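Local atomic coordinates of 5'-Methylthioadenosine Nucleosidase (Arabidopsis thaliana, PDB entry 2H8G), a protein that belongs to the nucleosidases of the phosphorylase superfamily and holds adenine in a pocket of its alpha/beta fold. Residues 34-39 / 86-91; 62-67 / 75-80; 166-171 / 253-258; 110-115 / 218-223. All blocks are in the same frame, centred on the assembly; numbering follows the deposited sequence.

Contact 1 of 4, residues 34-39 / 86-91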
loop_
_atom_site.group_PDB
_atom_site.type_symbol
_atom_site.label_atom_id
_atom_site.label_comp_id
_atom_site.label_asym_id
_atom_site.label_seq_id
_atom_site.Cartn_x
_atom_site.Cartn_y
_atom_site.Cartn_z
ATOM N N ALA A 34 -8.214 -10.751 2.583
ATOM C CA ALA A 34 -7.092 -10.510 3.483
ATOM C C ALA A 34 -6.706 -11.627 4.444
ATOM O O ALA A 34 -5.518 -11.884 4.643
ATOM C CB ALA A 34 -7.344 -9.240 4.276
ATOM N N MET A 35 -7.694 -12.270 5.054
ATOM C CA MET A 35 -7.422 -13.334 6.022
ATOM C C MET A 35 -7.763 -14.719 5.485
ATOM O O MET A 35 -8.819 -14.919 4.893
ATOM C CB MET A 35 -8.217 -13.078 7.304
ATOM C CG MET A 35 -7.956 -11.718 7.932
ATOM S SD MET A 35 -8.982 -11.428 9.393
ATOM C CE MET A 35 -8.043 -12.308 10.644
ATOM N N GLN A 36 -6.869 -15.679 5.702
ATOM C CA GLN A 36 -7.110 -17.038 5.230
ATOM C C GLN A 36 -8.411 -17.562 5.833
ATOM O O GLN A 36 -9.135 -18.321 5.191
ATOM C CB GLN A 36 -5.964 -17.971 5.638
ATOM C CG GLN A 36 -6.015 -18.414 7.094
ATOM C CD GLN A 36 -5.290 -19.728 7.338
ATOM O OE1 GLN A 36 -5.530 -20.721 6.651
ATOM N NE2 GLN A 36 -4.401 -19.740 8.325
ATOM N N ALA A 37 -8.700 -17.147 7.065
ATOM C CA ALA A 37 -9.906 -17.576 7.769
ATOM C C ALA A 37 -11.173 -17.062 7.099
ATOM O O ALA A 37 -12.244 -17.651 7.247
ATOM C CB ALA A 37 -9.857 -17.110 9.211
ATOM N N GLU A 38 -11.055 -15.953 6.376
ATOM C CA GLU A 38 -12.199 -15.385 5.673
ATOM C C GLU A 38 -12.374 -16.130 4.350
ATOM O O GLU A 38 -13.486 -16.247 3.831
ATOM C CB GLU A 38 -11.972 -13.890 5.382
ATOM C CG GLU A 38 -11.760 -13.004 6.608
ATOM C CD GLU A 38 -11.352 -11.572 6.246
ATOM O OE1 GLU A 38 -10.470 -11.399 5.380
ATOM O OE2 GLU A 38 -11.902 -10.618 6.839
ATOM N N ALA A 39 -11.266 -16.642 3.820
ATOM C CA ALA A 39 -11.275 -17.348 2.542
ATOM C C ALA A 39 -11.598 -18.835 2.616
ATOM O O ALA A 39 -12.298 -19.361 1.750
ATOM C CB ALA A 39 -9.938 -17.158 1.836
ATOM N N GLY A 86 4.037 -14.583 11.332
ATOM C CA GLY A 86 3.158 -15.708 11.052
ATOM C C GLY A 86 1.692 -15.406 10.766
ATOM O O GLY A 86 1.028 -16.170 10.061
ATOM N N ILE A 87 1.179 -14.306 11.307
ATOM C CA ILE A 87 -0.219 -13.938 11.108
ATOM C C ILE A 87 -0.525 -13.454 9.688
ATOM O O ILE A 87 0.385 -13.237 8.885
ATOM C CB ILE A 87 -0.649 -12.858 12.140
ATOM C CG1 ILE A 87 0.362 -11.706 12.173
ATOM C CG2 ILE A 87 -0.733 -13.476 13.532
ATOM C CD1 ILE A 87 0.377 -10.838 10.937
ATOM N N ASP A 88 -1.812 -13.296 9.382
ATOM C CA ASP A 88 -2.235 -12.829 8.064
ATOM C C ASP A 88 -1.651 -11.455 7.791
ATOM O O ASP A 88 -1.663 -10.584 8.662
ATOM C CB ASP A 88 -3.757 -12.724 7.979
ATOM C CG ASP A 88 -4.438 -14.069 7.902
ATOM O OD1 ASP A 88 -4.234 -14.792 6.903
ATOM O OD2 ASP A 88 -5.187 -14.395 8.844
ATOM N N SER A 89 -1.163 -11.265 6.573
ATOM C CA SER A 89 -0.568 -9.997 6.172
ATOM C C SER A 89 -1.659 -9.020 5.756
ATOM O O SER A 89 -1.855 -8.756 4.568
ATOM C CB SER A 89 0.405 -10.224 5.016
ATOM O OG SER A 89 1.448 -11.106 5.406
ATOM N N VAL A 90 -2.359 -8.491 6.752
ATOM C CA VAL A 90 -3.447 -7.549 6.537
ATOM C C VAL A 90 -2.930 -6.142 6.235
ATOM O O VAL A 90 -1.734 -5.876 6.310
ATOM C CB VAL A 90 -4.376 -7.484 7.781
ATOM C CG1 VAL A 90 -4.991 -8.854 8.048
ATOM C CG2 VAL A 90 -3.593 -7.020 9.003
ATOM N N GLY A 91 -3.844 -5.245 5.887
ATOM C CA GLY A 91 -3.439 -3.879 5.605
ATOM C C GLY A 91 -3.485 -3.519 4.135
ATOM O O GLY A 91 -3.569 -4.386 3.264
HETATM O O HOH W 1 -3.932 -13.989 4.226
HETATM O O HOH W 2 -6.941 -16.215 9.185
#

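Contact 2 of 4, residues 62-67 / 75-80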
loop_
_atom_site.group_PDB
_atom_site.type_symbol
_atom_site.label_atom_id
_atom_site.label_comp_id
_atom_site.label_asym_id
_atom_site.label_seq_id
_atom_site.Cartn_x
_atom_site.Cartn_y
_atom_site.Cartn_z
ATOM N N TRP A 62 2.067 -15.340 -0.759
ATOM C CA TRP A 62 0.705 -15.242 -1.268
ATOM C C TRP A 62 0.112 -16.605 -1.590
ATOM O O TRP A 62 0.789 -17.481 -2.134
ATOM C CB TRP A 62 0.664 -14.342 -2.504
ATOM C CG TRP A 62 1.226 -12.976 -2.254
ATOM C CD1 TRP A 62 1.430 -12.383 -1.040
ATOM C CD2 TRP A 62 1.644 -12.027 -3.239
ATOM N NE1 TRP A 62 1.954 -11.123 -1.210
ATOM C CE2 TRP A 62 2.095 -10.879 -2.550
ATOM C CE3 TRP A 62 1.684 -12.033 -4.641
ATOM C CZ2 TRP A 62 2.580 -9.746 -3.214
ATOM C CZ3 TRP A 62 2.167 -10.905 -5.302
ATOM C CH2 TRP A 62 2.610 -9.779 -4.585
ATOM N N VAL A 63 -1.161 -16.772 -1.247
ATOM C CA VAL A 63 -1.866 -18.025 -1.481
ATOM C C VAL A 63 -2.931 -17.847 -2.554
ATOM O O VAL A 63 -3.747 -16.926 -2.489
ATOM C CB VAL A 63 -2.547 -18.526 -0.192
ATOM C CG1 VAL A 63 -3.115 -19.919 -0.413
ATOM C CG2 VAL A 63 -1.558 -18.521 0.960
ATOM N N LEU A 64 -2.918 -18.731 -3.544
ATOM C CA LEU A 64 -3.885 -18.676 -4.631
ATOM C C LEU A 64 -4.679 -19.972 -4.723
ATOM O O LEU A 64 -4.107 -21.048 -4.895
ATOM C CB LEU A 64 -3.169 -18.421 -5.960
ATOM C CG LEU A 64 -4.011 -18.538 -7.235
ATOM C CD1 LEU A 64 -5.172 -17.549 -7.192
ATOM C CD2 LEU A 64 -3.134 -18.281 -8.448
ATOM N N TYR A 65 -5.998 -19.869 -4.592
ATOM C CA TYR A 65 -6.859 -21.041 -4.693
ATOM C C TYR A 65 -7.595 -20.922 -6.018
ATOM O O TYR A 65 -8.131 -19.860 -6.340
ATOM C CB TYR A 65 -7.888 -21.088 -3.558
ATOM C CG TYR A 65 -7.314 -21.048 -2.161
ATOM C CD1 TYR A 65 -7.019 -19.836 -1.543
ATOM C CD2 TYR A 65 -7.087 -22.225 -1.445
ATOM C CE1 TYR A 65 -6.518 -19.790 -0.247
ATOM C CE2 TYR A 65 -6.582 -22.192 -0.146
ATOM C CZ TYR A 65 -6.302 -20.970 0.447
ATOM O OH TYR A 65 -5.809 -20.925 1.731
ATOM N N HIS A 66 -7.612 -22.000 -6.794
ATOM C CA HIS A 66 -8.294 -21.972 -8.079
ATOM C C HIS A 66 -9.333 -23.081 -8.171
ATOM O O HIS A 66 -9.245 -24.096 -7.478
ATOM C CB HIS A 66 -7.285 -22.101 -9.227
ATOM C CG HIS A 66 -6.671 -23.462 -9.349
ATOM N ND1 HIS A 66 -6.016 -24.084 -8.307
ATOM C CD2 HIS A 66 -6.603 -24.316 -10.398
ATOM C CE1 HIS A 66 -5.571 -25.261 -8.710
ATOM N NE2 HIS A 66 -5.914 -25.426 -9.975
ATOM N N GLY A 67 -10.326 -22.869 -9.026
ATOM C CA GLY A 67 -11.375 -23.852 -9.196
ATOM C C GLY A 67 -12.354 -23.411 -10.262
ATOM O O GLY A 67 -12.220 -22.326 -10.829
ATOM N N ASN A 75 -10.957 -17.593 -8.845
ATOM C CA ASN A 75 -9.640 -17.486 -8.245
ATOM C C ASN A 75 -9.801 -16.736 -6.930
ATOM O O ASN A 75 -10.546 -15.761 -6.852
ATOM C CB ASN A 75 -8.687 -16.720 -9.171
ATOM C CG ASN A 75 -8.347 -17.495 -10.431
ATOM O OD1 ASN A 75 -8.509 -16.996 -11.547
ATOM N ND2 ASN A 75 -7.869 -18.721 -10.260
ATOM N N VAL A 76 -9.137 -17.216 -5.888
ATOM C CA VAL A 76 -9.188 -16.561 -4.585
ATOM C C VAL A 76 -7.744 -16.317 -4.173
ATOM O O VAL A 76 -6.950 -17.254 -4.102
ATOM C CB VAL A 76 -9.873 -17.445 -3.519
ATOM C CG1 VAL A 76 -9.845 -16.742 -2.167
ATOM C CG2 VAL A 76 -11.307 -17.731 -3.929
ATOM N N VAL A 77 -7.398 -15.062 -3.911
ATOM C CA VAL A 77 -6.034 -14.734 -3.527
ATOM C C VAL A 77 -5.967 -14.089 -2.151
ATOM O O VAL A 77 -6.782 -13.229 -1.812
ATOM C CB VAL A 77 -5.378 -13.805 -4.568
ATOM C CG1 VAL A 77 -5.383 -14.483 -5.924
ATOM C CG2 VAL A 77 -6.121 -12.480 -4.638
ATOM N N CYS A 78 -4.991 -14.530 -1.361
ATOM C CA CYS A 78 -4.783 -14.031 -0.007
ATOM C C CYS A 78 -3.316 -13.670 0.163
ATOM O O CYS A 78 -2.443 -14.346 -0.384
ATOM C CB CYS A 78 -5.140 -15.110 1.017
ATOM S SG CYS A 78 -6.800 -15.781 0.859
ATOM N N PRO A 79 -3.024 -12.607 0.932
ATOM C CA PRO A 79 -1.645 -12.167 1.167
ATOM C C PRO A 79 -0.815 -13.214 1.910
ATOM O O PRO A 79 0.415 -13.192 1.863
ATOM C CB PRO A 79 -1.826 -10.873 1.962
ATOM C CG PRO A 79 -3.104 -11.107 2.702
ATOM C CD PRO A 79 -3.979 -11.736 1.642
ATOM N N GLY A 80 -1.498 -14.123 2.598
ATOM C CA GLY A 80 -0.814 -15.184 3.317
ATOM C C GLY A 80 -0.179 -14.803 4.637
ATOM O O GLY A 80 -0.371 -13.700 5.152
HETATM O O HOH W 3 2.128 -10.243 1.567
#

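Contact 3 of 4, residues 166-171 / 253-258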
loop_
_atom_site.group_PDB
_atom_site.type_symbol
_atom_site.label_atom_id
_atom_site.label_comp_id
_atom_site.label_asym_id
_atom_site.label_seq_id
_atom_site.Cartn_x
_atom_site.Cartn_y
_atom_site.Cartn_z
ATOM N N LYS A 166 -30.853 -5.854 -6.298
ATOM C CA LYS A 166 -32.299 -6.060 -6.348
ATOM C C LYS A 166 -32.682 -7.531 -6.147
ATOM O O LYS A 166 -33.838 -7.850 -5.854
ATOM C CB LYS A 166 -32.844 -5.556 -7.690
ATOM C CG LYS A 166 -34.333 -5.768 -7.875
ATOM C CD LYS A 166 -35.116 -5.119 -6.750
ATOM C CE LYS A 166 -36.545 -5.619 -6.741
ATOM N NZ LYS A 166 -36.580 -7.098 -6.585
ATOM N N GLU A 167 -31.707 -8.418 -6.303
ATOM C CA GLU A 167 -31.927 -9.851 -6.151
ATOM C C GLU A 167 -31.552 -10.336 -4.757
ATOM O O GLU A 167 -32.307 -11.068 -4.114
ATOM C CB GLU A 167 -31.097 -10.609 -7.186
ATOM C CG GLU A 167 -31.049 -12.114 -6.988
ATOM C CD GLU A 167 -32.184 -12.833 -7.676
ATOM O OE1 GLU A 167 -33.353 -12.618 -7.290
ATOM O OE2 GLU A 167 -31.901 -13.612 -8.610
ATOM N N LEU A 168 -30.376 -9.926 -4.294
ATOM C CA LEU A 168 -29.892 -10.336 -2.983
ATOM C C LEU A 168 -30.323 -9.404 -1.855
ATOM O O LEU A 168 -30.257 -9.769 -0.683
ATOM C CB LEU A 168 -28.365 -10.451 -3.007
ATOM C CG LEU A 168 -27.767 -11.612 -3.809
ATOM C CD1 LEU A 168 -28.160 -11.518 -5.267
ATOM C CD2 LEU A 168 -26.254 -11.586 -3.673
ATOM N N ASN A 169 -30.767 -8.204 -2.220
ATOM C CA ASN A 169 -31.218 -7.204 -1.255
ATOM C C ASN A 169 -30.234 -7.013 -0.108
ATOM O O ASN A 169 -30.584 -7.114 1.071
ATOM C CB ASN A 169 -32.596 -7.579 -0.706
ATOM C CG ASN A 169 -33.188 -6.495 0.179
ATOM O OD1 ASN A 169 -33.119 -5.307 -0.140
ATOM N ND2 ASN A 169 -33.785 -6.902 1.286
ATOM N N LEU A 170 -28.988 -6.733 -0.464
ATOM C CA LEU A 170 -27.964 -6.503 0.535
ATOM C C LEU A 170 -28.014 -5.032 0.907
ATOM O O LEU A 170 -28.413 -4.196 0.094
ATOM C CB LEU A 170 -26.583 -6.842 -0.037
ATOM C CG LEU A 170 -26.379 -8.284 -0.510
ATOM C CD1 LEU A 170 -25.001 -8.433 -1.142
ATOM C CD2 LEU A 170 -26.529 -9.230 0.672
ATOM N N LYS A 171 -27.645 -4.716 2.142
ATOM C CA LYS A 171 -27.609 -3.326 2.565
ATOM C C LYS A 171 -26.418 -2.710 1.846
ATOM O O LYS A 171 -25.498 -3.420 1.441
ATOM C CB LYS A 171 -27.414 -3.229 4.074
ATOM C CG LYS A 171 -28.571 -3.807 4.867
ATOM C CD LYS A 171 -28.246 -3.868 6.344
ATOM C CE LYS A 171 -29.269 -4.717 7.078
ATOM N NZ LYS A 171 -30.635 -4.147 6.984
ATOM N N THR A 253 -21.411 -16.845 -2.068
ATOM C CA THR A 253 -21.891 -17.937 -2.905
ATOM C C THR A 253 -23.061 -17.479 -3.763
ATOM O O THR A 253 -23.132 -17.803 -4.949
ATOM C CB THR A 253 -22.320 -19.138 -2.053
ATOM O OG1 THR A 253 -21.179 -19.651 -1.354
ATOM C CG2 THR A 253 -22.906 -20.234 -2.930
ATOM N N LYS A 254 -23.978 -16.720 -3.170
ATOM C CA LYS A 254 -25.125 -16.219 -3.915
ATOM C C LYS A 254 -24.666 -15.244 -4.992
ATOM O O LYS A 254 -25.243 -15.180 -6.074
ATOM C CB LYS A 254 -26.113 -15.525 -2.976
ATOM C CG LYS A 254 -26.823 -16.472 -2.028
ATOM C CD LYS A 254 -27.785 -15.720 -1.129
ATOM C CE LYS A 254 -28.504 -16.665 -0.182
ATOM N NZ LYS A 254 -29.329 -17.654 -0.929
ATOM N N VAL A 255 -23.619 -14.485 -4.699
ATOM C CA VAL A 255 -23.103 -13.530 -5.665
ATOM C C VAL A 255 -22.489 -14.272 -6.850
ATOM O O VAL A 255 -22.716 -13.910 -8.005
ATOM C CB VAL A 255 -22.054 -12.598 -5.013
ATOM C CG1 VAL A 255 -21.330 -11.794 -6.079
ATOM C CG2 VAL A 255 -22.749 -11.654 -4.028
ATOM N N ILE A 256 -21.721 -15.318 -6.565
ATOM C CA ILE A 256 -21.099 -16.101 -7.625
ATOM C C ILE A 256 -22.152 -16.721 -8.538
ATOM O O ILE A 256 -22.038 -16.654 -9.764
ATOM C CB ILE A 256 -20.198 -17.216 -7.044
ATOM C CG1 ILE A 256 -18.895 -16.603 -6.532
ATOM C CG2 ILE A 256 -19.903 -18.268 -8.105
ATOM C CD1 ILE A 256 -18.130 -15.831 -7.594
ATOM N N ASN A 257 -23.183 -17.312 -7.946
ATOM C CA ASN A 257 -24.234 -17.929 -8.743
ATOM C C ASN A 257 -25.038 -16.908 -9.539
ATOM O O ASN A 257 -25.605 -17.233 -10.583
ATOM C CB ASN A 257 -25.154 -18.765 -7.855
ATOM C CG ASN A 257 -24.553 -20.115 -7.514
ATOM O OD1 ASN A 257 -24.208 -20.893 -8.406
ATOM N ND2 ASN A 257 -24.423 -20.402 -6.225
ATOM N N PHE A 258 -25.080 -15.670 -9.056
ATOM C CA PHE A 258 -25.801 -14.611 -9.755
ATOM C C PHE A 258 -24.995 -14.158 -10.971
ATOM O O PHE A 258 -25.538 -13.982 -12.063
ATOM C CB PHE A 258 -26.019 -13.409 -8.838
ATOM C CG PHE A 258 -26.748 -12.274 -9.496
ATOM C CD1 PHE A 258 -28.134 -12.287 -9.599
ATOM C CD2 PHE A 258 -26.046 -11.198 -10.030
ATOM C CE1 PHE A 258 -28.812 -11.245 -10.224
ATOM C CE2 PHE A 258 -26.716 -10.151 -10.659
ATOM C CZ PHE A 258 -28.102 -10.174 -10.754
#

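Contact 4 of 4, residues 110-115 / 218-223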
loop_
_atom_site.group_PDB
_atom_site.type_symbol
_atom_site.label_atom_id
_atom_site.label_comp_id
_atom_site.label_asym_id
_atom_site.label_seq_id
_atom_site.Cartn_x
_atom_site.Cartn_y
_atom_site.Cartn_z
ATOM N N ILE A 110 -13.729 -9.264 -13.305
ATOM C CA ILE A 110 -14.198 -8.488 -12.169
ATOM C C ILE A 110 -13.511 -8.967 -10.900
ATOM O O ILE A 110 -13.165 -10.143 -10.774
ATOM C CB ILE A 110 -15.736 -8.631 -12.030
ATOM C CG1 ILE A 110 -16.264 -7.757 -10.888
ATOM C CG2 ILE A 110 -16.101 -10.091 -11.818
ATOM C CD1 ILE A 110 -17.783 -7.570 -10.930
ATOM N N ILE A 111 -13.301 -8.045 -9.964
ATOM C CA ILE A 111 -12.658 -8.367 -8.697
ATOM C C ILE A 111 -13.668 -8.203 -7.574
ATOM O O ILE A 111 -14.464 -7.272 -7.585
ATOM C CB ILE A 111 -11.482 -7.410 -8.410
ATOM C CG1 ILE A 111 -10.398 -7.580 -9.470
ATOM C CG2 ILE A 111 -10.920 -7.674 -7.016
ATOM C CD1 ILE A 111 -9.385 -6.465 -9.476
ATOM N N ILE A 112 -13.647 -9.120 -6.616
ATOM C CA ILE A 112 -14.538 -9.018 -5.471
ATOM C C ILE A 112 -13.665 -9.010 -4.226
ATOM O O ILE A 112 -12.943 -9.971 -3.970
ATOM C CB ILE A 112 -15.504 -10.221 -5.346
ATOM C CG1 ILE A 112 -16.374 -10.340 -6.599
ATOM C CG2 ILE A 112 -16.381 -10.043 -4.102
ATOM C CD1 ILE A 112 -17.301 -11.542 -6.582
ATOM N N ASN A 113 -13.704 -7.912 -3.478
ATOM C CA ASN A 113 -12.948 -7.809 -2.233
ATOM C C ASN A 113 -13.952 -8.202 -1.155
ATOM O O ASN A 113 -14.879 -7.458 -0.862
ATOM C CB ASN A 113 -12.471 -6.366 -2.013
ATOM C CG ASN A 113 -11.779 -6.170 -0.670
ATOM O OD1 ASN A 113 -11.881 -5.101 -0.061
ATOM N ND2 ASN A 113 -11.057 -7.192 -0.211
ATOM N N ALA A 114 -13.787 -9.395 -0.591
ATOM C CA ALA A 114 -14.703 -9.874 0.437
ATOM C C ALA A 114 -13.976 -9.990 1.761
ATOM O O ALA A 114 -12.848 -10.473 1.815
ATOM C CB ALA A 114 -15.275 -11.236 0.030
ATOM N N GLY A 115 -14.618 -9.537 2.833
ATOM C CA GLY A 115 -13.992 -9.625 4.136
ATOM C C GLY A 115 -14.857 -9.046 5.232
ATOM O O GLY A 115 -15.949 -8.532 4.975
ATOM N N VAL A 218 -16.059 -4.995 -6.894
ATOM C CA VAL A 218 -17.219 -5.020 -6.008
ATOM C C VAL A 218 -16.726 -5.420 -4.623
ATOM O O VAL A 218 -15.697 -6.086 -4.496
ATOM C CB VAL A 218 -18.273 -6.039 -6.506
ATOM C CG1 VAL A 218 -19.367 -6.238 -5.461
ATOM C CG2 VAL A 218 -18.884 -5.540 -7.812
ATOM N N PHE A 219 -17.444 -4.995 -3.587
ATOM C CA PHE A 219 -17.053 -5.311 -2.220
ATOM C C PHE A 219 -18.164 -5.974 -1.427
ATOM O O PHE A 219 -19.319 -5.552 -1.487
ATOM C CB PHE A 219 -16.642 -4.045 -1.454
ATOM C CG PHE A 219 -15.596 -3.220 -2.147
ATOM C CD1 PHE A 219 -15.944 -2.378 -3.197
ATOM C CD2 PHE A 219 -14.263 -3.288 -1.758
ATOM C CE1 PHE A 219 -14.975 -1.613 -3.851
ATOM C CE2 PHE A 219 -13.291 -2.533 -2.404
ATOM C CZ PHE A 219 -13.648 -1.695 -3.450
ATOM N N LEU A 220 -17.809 -7.021 -0.693
ATOM C CA LEU A 220 -18.754 -7.702 0.182
ATOM C C LEU A 220 -18.094 -7.557 1.543
ATOM O O LEU A 220 -17.023 -8.118 1.788
ATOM C CB LEU A 220 -18.900 -9.177 -0.193
ATOM C CG LEU A 220 -19.484 -9.433 -1.584
ATOM C CD1 LEU A 220 -19.504 -10.928 -1.855
ATOM C CD2 LEU A 220 -20.890 -8.848 -1.676
ATOM N N LYS A 221 -18.714 -6.775 2.417
ATOM C CA LYS A 221 -18.143 -6.522 3.734
ATOM C C LYS A 221 -19.105 -6.945 4.834
ATOM O O LYS A 221 -20.208 -6.408 4.954
ATOM C CB LYS A 221 -17.788 -5.035 3.853
ATOM C CG LYS A 221 -16.690 -4.598 2.867
ATOM C CD LYS A 221 -15.309 -5.090 3.296
ATOM C CE LYS A 221 -14.286 -4.972 2.157
ATOM N NZ LYS A 221 -12.889 -5.200 2.634
ATOM N N ALA A 222 -18.670 -7.924 5.623
ATOM C CA ALA A 222 -19.479 -8.482 6.700
ATOM C C ALA A 222 -19.111 -7.878 8.055
ATOM O O ALA A 222 -17.959 -7.942 8.488
ATOM C CB ALA A 222 -19.308 -9.993 6.727
ATOM N N VAL A 223 -20.109 -7.301 8.720
ATOM C CA VAL A 223 -19.916 -6.638 10.010
ATOM C C VAL A 223 -19.689 -7.574 11.188
ATOM O O VAL A 223 -20.568 -8.356 11.555
ATOM C CB VAL A 223 -21.122 -5.720 10.328
ATOM C CG1 VAL A 223 -20.901 -4.989 11.648
ATOM C CG2 VAL A 223 -21.311 -4.710 9.204
HETATM O O HOH W 4 -10.186 -6.979 2.698
#

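Contact 1 of 4, residues 34-39 / 86-91
The carboxylate of D88 meets the backbone at the start of helix 36-45. The amide N of Q36 donates to D88 OD1 over 3.0 Å, and the bond is nearly straight at 169°. The donor lies above the carboxylate plane, 47° out of it. Two waters extend this grip. One donates to D88 OD1 and to A34 O. The other donates to D88 OD2 at 2.6 Å and accepts from A37 N. D88 thus reaches the first turn of the helix directly at Q36 and through water at A37. Its negative charge lies by the N-terminal end of the helix, which probably suits the helix dipole.

The aliphatic chain of M35 lies against the same carboxylate. M35 CB is 3.6 Å from D88 OD2, and the two side chains cross at about a right angle. The apolar part is small. M35 CG stands anti to its carbonyl carbon (chi1 -56°), which brings it within 4.1 Å of V90 CG1.

M35 is the N-cap residue. Its N donates to E38 OE1 at 2.9 Å, and E38 OE2 is bonded to T116 OG1, a residue of the adenine pocket. The M35 side chain is about 7 Å from the adenine. V90 O is bonded to Y151 OH of the second subunit. The loop before helix 92-106 here meets the start of helix 36-45, while A39 on that helix packs on strand 72-78.

Contact 2 of 4, residues 62-67 / 75-80
L64 CG stands anti to the backbone N (chi1 171°), and chi2 (59°) turns CD1 to V77 CG1. V77 CG1 stands anti to its own carbonyl carbon (chi1 -59°). The two side chains lie side by side and point the same way. L64 CD1 and V77 CG1 are 3.3 Å apart, tighter than a usual carbon contact. N75 and H66 share this face, where N75 ND2 lies 3.6 Å from H66 CB.

V63, Y65, V76 and C78 occupy the other face. The edge of the Y65 ring is turned to C78, with CE1 4.2 Å from SG.

The strands are antiparallel. V63 with C78 and Y65 with V76 are the hydrogen-bonded pairs, each joined by two backbone bonds. The shortest runs from Y65 N to V76 O at 2.8 Å. W62 lies just beyond the last pair, V63 with C78. Its ring edge meets P79 O in plane, with CD1 at 3.2 Å, and a water accepts from W62 NE1.

The segments belong to the beta hairpin of strands 63-69 and 72-78. Strand 28-32 runs parallel to 72-78 on its far side. Helix 36-45 covers the Y65 face through L40 and V43. Helix 92-106 packs against W62, V77 and P79.

Contact 3 of 4, residues 166-171 / 253-258
The apolar contacts centre on L168, the last residue of helix 162-168. Its CD2 meets V255 CG2 at 3.5 Å, and the two side chains cross at about a right angle. V255 CG1 stands anti to the backbone N (chi1 169°), which leaves CG2, anti to the carbonyl carbon, as the methyl that meets L168. L168 CD2 also lies 4.0 Å from K254 CB. The L168 and K254 side chains run antiparallel past one another, and the lysine tip points off the contact. The other methyl of L168, CD1, is 4.4 Å from F258 CD1. The two branches of L168 thus divide their contacts: CD2 serves K254 and V255, and CD1 serves F258.

The aromatic contacts are made by F258. The aliphatic part of E167 lies obliquely to the ring. E167 CB is 3.9 Å from F258 CE1, and E167 CG is 3.9 Å from F258 CD1. The carboxylate and ring planes are 78° apart. F258 also packs on N163 and L164, and R262 makes a cation-pi contact with the ring.

A polar tie leads outward from here. N257 OD1 accepts from K70 NZ and H69 NE2, which ties helix 233-259 to the turn of the hairpin of strands 63-69 and 72-78.

The arrangement is helix-to-helix side-chain packing in the alpha/beta fold. It sets the end of helix 162-168 against the late turns of the long C-terminal helix.

Contact 4 of 4, residues 110-115 / 218-223
K221 NZ is gripped by N113 OD1 across the contact and by D200 OD1, its salt-bridge partner and a residue of the adenine pocket. The bond from K221 NZ to N113 OD1 is 2.9 Å long. The donor lies above the amide plane, 47° out of it. A water makes a further, weak bond to NZ. N113 OD1 also lies at the edge of the F219 ring, in its plane, 3.4 Å from CD2. The amide and ring planes are 81° apart. The other end of the amide is also held. N113 ND2 donates to the same water at 3.0 Å and to V32 O. The K221 side chain is about 8 Å from the adenine. N113 thus holds a lysine that is bonded to pocket residue D200, a second-shell place.

Five backbone bonds join the two strands. V218 N and L220 N donate to I111 O and N113 O, and A222 N donates to G115 O. N113 N and G115 N donate back to V218 O and L220 O. The strand axes are 4.6 Å apart at an angle of 13°.

The opposite face is apolar. I112 CG2 meets L220 CD1 at 3.9 Å, and A114 CB meets L220 CB at 4.2 Å. V255 of helix 233-259 covers I112 and L220.

All the touching residues are buried. This is a parallel strand pair at the centre of the mixed sheet, flanked by helices, as in the alpha/beta fold of the phosphorylase superfamily.

How the contacts relate
Contacts 2 and 4 lie in the same mixed sheet, their centres about 15 Å apart. Strand 28-32 stands between them, parallel to both 72-78 and 110-119. Contact 2 falls within the chain between the two segments of contact 1. The two touch, with S89 N 2.9 Å from G80 O in a probable hydrogen bond. Contacts 3 and 4 come later, and their segments alternate. They meet through V255 and L170 on L220, and strand 217-226 leads into helix 233-259. Contacts 1 and 3 are far apart, about 24 Å between centres. Contact 4 is near the centre of the chain. Contacts 1 and 4 lie nearest the adenine and touch, E38 OE2 packing on G115 CA.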